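Local coordinates for protein SAM-dependent methyltransferase (Thiobacillus denitrificans, PDB 5EPE) that binds S-adenosyl-L-homocysteine, the demethylated form of S-adenosylmethionine, and probably acts as a methyltransferase, at residues Thr53-His58 and Ala85-Phe90. Sequence-based numbering, arbitrary orientation.
Sequences TWARDH and AGQVKF
Gln87 reaches across to the last turn of helix 49-58 and donates a hydrogen bond from its amide nitrogen to the backbone oxygen of Ala55. NE2 of Gln87 lies 3.1 Å from O of Ala55, and the N-H points at the oxygen at 156°. The approach is not on a lone pair. The donor sits above the carbonyl plane and meets the C=O nearly side-on, at 104°. The side chain of Gln87 starts with CG anti to its carbonyl carbon (chi1 -71°) and stays extended, which carries the amide as far as the helix. The stronger partner of NE2 is the backbone oxygen of Ile60, in the loop after the helix. One amide group thus ties the end of the helix to the loop that follows it. Beside this hydrogen bond lies a small apolar contact. The methyl of Ala55 points toward segment 85-90, touches CG1 of Val88 and also comes against the amide nitrogen of Gln87. Its CB is 3.6 Å from NE2 of Gln87 and 3.8 Å from CG1 of Val88. Both segments belong to the Rossmann-like methyltransferase fold. Helix 49-58 links parallel strands 39-43 and 61-66, and strand 88-92 lies next to 61-66 at the edge of the sheet within this chain. The backbone of Gln87 pairs with Gly62 on that neighbouring strand. Val88 also packs on Leu51 of the same helix and on Ala79 of helix 69-82. An alanine in place of Gln87 would probably leave the carbonyl oxygens of Ala55 and Ile60 without this shared donor and open a gap beside the Ala55 methyl.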
ATOM      1  N   THR A  53      -0.639 -42.349 -26.109  1.00 24.82           N
ATOM      2  CA  THR A  53      -1.841 -41.644 -26.564  1.00 25.41           C
ATOM      3  C   THR A  53      -1.651 -40.953 -27.904  1.00 25.53           C
ATOM      4  O   THR A  53      -2.566 -40.966 -28.725  1.00 26.03           O
ATOM      5  CB  THR A  53      -2.372 -40.648 -25.533  1.00 24.92           C
ATOM      6  OG1 THR A  53      -1.351 -39.699 -25.164  1.00 24.54           O
ATOM      7  CG2 THR A  53      -2.880 -41.376 -24.288  1.00 25.09           C
ATOM      8  N   TRP A  54      -0.453 -40.378 -28.136  1.00 24.73           N
ATOM      9  CA  TRP A  54      -0.128 -39.794 -29.449  1.00 25.45           C
ATOM     10  C   TRP A  54       0.023 -40.860 -30.536  1.00 26.81           C
ATOM     11  O   TRP A  54      -0.334 -40.628 -31.683  1.00 28.12           O
ATOM     12  CB  TRP A  54       1.117 -38.908 -29.360  1.00 25.10           C
ATOM     13  CG  TRP A  54       0.898 -37.651 -28.487  1.00 24.33           C
ATOM     14  CD1 TRP A  54      -0.238 -37.279 -27.808  1.00 25.28           C
ATOM     15  CD2 TRP A  54       1.879 -36.689 -28.163  1.00 23.97           C
ATOM     16  NE1 TRP A  54      -0.017 -36.109 -27.085  1.00 24.22           N
ATOM     17  CE2 TRP A  54       1.278 -35.736 -27.285  1.00 23.81           C
ATOM     18  CE3 TRP A  54       3.216 -36.522 -28.516  1.00 23.88           C
ATOM     19  CZ2 TRP A  54       1.984 -34.626 -26.794  1.00 23.41           C
ATOM     20  CZ3 TRP A  54       3.904 -35.417 -28.026  1.00 23.58           C
ATOM     21  CH2 TRP A  54       3.282 -34.487 -27.193  1.00 23.35           C
ATOM     22  N   ALA A  55       0.517 -42.032 -30.184  1.00 26.60           N
ATOM     23  CA  ALA A  55       0.539 -43.132 -31.151  1.00 28.58           C
ATOM     24  C   ALA A  55      -0.909 -43.474 -31.626  1.00 29.93           C
ATOM     25  O   ALA A  55      -1.175 -43.576 -32.831  1.00 31.02           O
ATOM     26  CB  ALA A  55       1.224 -44.346 -30.528  1.00 28.11           C
ATOM     27  N   ARG A  56      -1.809 -43.612 -30.655  1.00 30.16           N
ATOM     28  CA  ARG A  56      -3.214 -43.936 -30.863  1.00 32.45           C
ATOM     29  C   ARG A  56      -3.897 -42.827 -31.645  1.00 32.68           C
ATOM     30  O   ARG A  56      -4.659 -43.090 -32.553  1.00 33.63           O
ATOM     31  CB  ARG A  56      -3.918 -44.047 -29.506  1.00 32.33           C
ATOM     32  CG  ARG A  56      -5.395 -44.452 -29.575  1.00 34.67           C
ATOM     33  CD  ARG A  56      -6.051 -44.351 -28.209  1.00 34.35           C
ATOM     34  NE  ARG A  56      -6.067 -42.944 -27.770  1.00 33.56           N
ATOM     35  CZ  ARG A  56      -6.208 -42.527 -26.511  1.00 34.55           C
ATOM     36  NH1 ARG A  56      -6.377 -43.401 -25.530  1.00 35.26           N
ATOM     37  NH2 ARG A  56      -6.166 -41.222 -26.223  1.00 33.26           N
ATOM     38  N   ASP A  57      -3.663 -41.593 -31.256  1.00 30.69           N
ATOM     39  CA  ASP A  57      -4.455 -40.502 -31.806  1.00 32.09           C
ATOM     40  C   ASP A  57      -3.859 -39.867 -33.076  1.00 32.61           C
ATOM     41  O   ASP A  57      -4.604 -39.313 -33.886  1.00 34.51           O
ATOM     42  CB  ASP A  57      -4.678 -39.441 -30.717  1.00 30.91           C
ATOM     43  CG  ASP A  57      -5.582 -39.936 -29.608  1.00 31.32           C
ATOM     44  OD1 ASP A  57      -6.343 -40.907 -29.854  1.00 33.20           O
ATOM     45  OD2 ASP A  57      -5.561 -39.388 -28.486  1.00 30.28           O
ATOM     46  N   HIS A  58      -2.539 -39.908 -33.236  1.00 31.94           N
ATOM     47  CA  HIS A  58      -1.871 -39.232 -34.347  1.00 31.92           C
ATOM     48  C   HIS A  58      -1.051 -40.145 -35.234  1.00 32.62           C
ATOM     49  O   HIS A  58      -0.562 -39.686 -36.251  1.00 33.19           O
ATOM     50  CB  HIS A  58      -0.993 -38.099 -33.845  1.00 30.75           C
ATOM     51  CG  HIS A  58      -1.771 -37.050 -33.133  1.00 30.39           C
ATOM     52  ND1 HIS A  58      -2.547 -36.136 -33.808  1.00 31.05           N
ATOM     53  CD2 HIS A  58      -1.972 -36.826 -31.817  1.00 28.88           C
ATOM     54  CE1 HIS A  58      -3.182 -35.379 -32.935  1.00 30.58           C
ATOM     55  NE2 HIS A  58      -2.853 -35.779 -31.720  1.00 29.58           N
ATOM     56  N   ALA A  85       1.610 -50.936 -29.326  1.00 35.68           N
ATOM     57  CA  ALA A  85       2.954 -51.505 -29.060  1.00 36.64           C
ATOM     58  C   ALA A  85       3.862 -51.566 -30.321  1.00 37.69           C
ATOM     59  O   ALA A  85       5.094 -51.484 -30.218  1.00 38.83           O
ATOM     60  CB  ALA A  85       2.843 -52.905 -28.443  1.00 38.14           C
ATOM     61  N   GLY A  86       3.265 -51.720 -31.507  1.00 38.55           N
ATOM     62  CA  GLY A  86       4.023 -51.699 -32.753  1.00 39.55           C
ATOM     63  C   GLY A  86       4.670 -50.353 -33.072  1.00 38.41           C
ATOM     64  O   GLY A  86       5.615 -50.289 -33.883  1.00 38.91           O
ATOM     65  N   GLN A  87       4.156 -49.273 -32.465  1.00 35.91           N
ATOM     66  CA  GLN A  87       4.572 -47.936 -32.798  1.00 35.66           C
ATOM     67  C   GLN A  87       5.545 -47.351 -31.751  1.00 35.46           C
ATOM     68  O   GLN A  87       6.332 -46.467 -32.088  1.00 34.65           O
ATOM     69  CB  GLN A  87       3.338 -47.017 -32.926  1.00 34.60           C
ATOM     70  CG  GLN A  87       2.490 -47.268 -34.142  1.00 36.35           C
ATOM     71  CD  GLN A  87       1.114 -46.665 -33.981  1.00 36.14           C
ATOM     72  OE1 GLN A  87       0.119 -47.374 -33.817  1.00 37.15           O
ATOM     73  NE2 GLN A  87       1.057 -45.330 -33.961  1.00 35.70           N
ATOM     74  N   VAL A  88       5.466 -47.791 -30.495  1.00 36.38           N
ATOM     75  CA  VAL A  88       6.219 -47.123 -29.418  1.00 37.04           C
ATOM     76  C   VAL A  88       6.933 -48.127 -28.546  1.00 38.84           C
ATOM     77  O   VAL A  88       6.310 -49.148 -28.180  1.00 42.44           O
ATOM     78  CB  VAL A  88       5.331 -46.173 -28.575  1.00 35.97           C
ATOM     79  CG1 VAL A  88       4.816 -45.036 -29.435  1.00 35.98           C
ATOM     80  CG2 VAL A  88       4.131 -46.883 -27.984  1.00 38.24           C
ATOM     81  N   LYS A  89       8.213 -47.849 -28.255  1.00 37.08           N
ATOM     82  CA  LYS A  89       9.131 -48.754 -27.549  1.00 37.98           C
ATOM     83  C   LYS A  89       9.551 -48.064 -26.270  1.00 35.15           C
ATOM     84  O   LYS A  89       9.898 -46.881 -26.291  1.00 33.30           O
ATOM     85  CB  LYS A  89      10.404 -48.985 -28.382  1.00 40.60           C
ATOM     86  CG  LYS A  89      11.462 -49.891 -27.736  1.00 43.44           C
ATOM     87  N   PHE A  90       9.541 -48.808 -25.166  1.00 33.53           N
ATOM     88  CA  PHE A  90       9.961 -48.288 -23.856  1.00 31.92           C
ATOM     89  C   PHE A  90      11.173 -49.005 -23.338  1.00 33.12           C
ATOM     90  O   PHE A  90      11.214 -50.270 -23.348  1.00 33.27           O
ATOM     91  CB  PHE A  90       8.815 -48.375 -22.877  1.00 30.97           C
ATOM     92  CG  PHE A  90       7.677 -47.547 -23.312  1.00 30.65           C
ATOM     93  CD1 PHE A  90       7.718 -46.161 -23.140  1.00 29.08           C
ATOM     94  CD2 PHE A  90       6.613 -48.112 -24.002  1.00 31.35           C
ATOM     95  CE1 PHE A  90       6.692 -45.367 -23.594  1.00 28.38           C
ATOM     96  CE2 PHE A  90       5.581 -47.311 -24.450  1.00 30.70           C
ATOM     97  CZ  PHE A  90       5.615 -45.939 -24.262  1.00 28.96           C
TER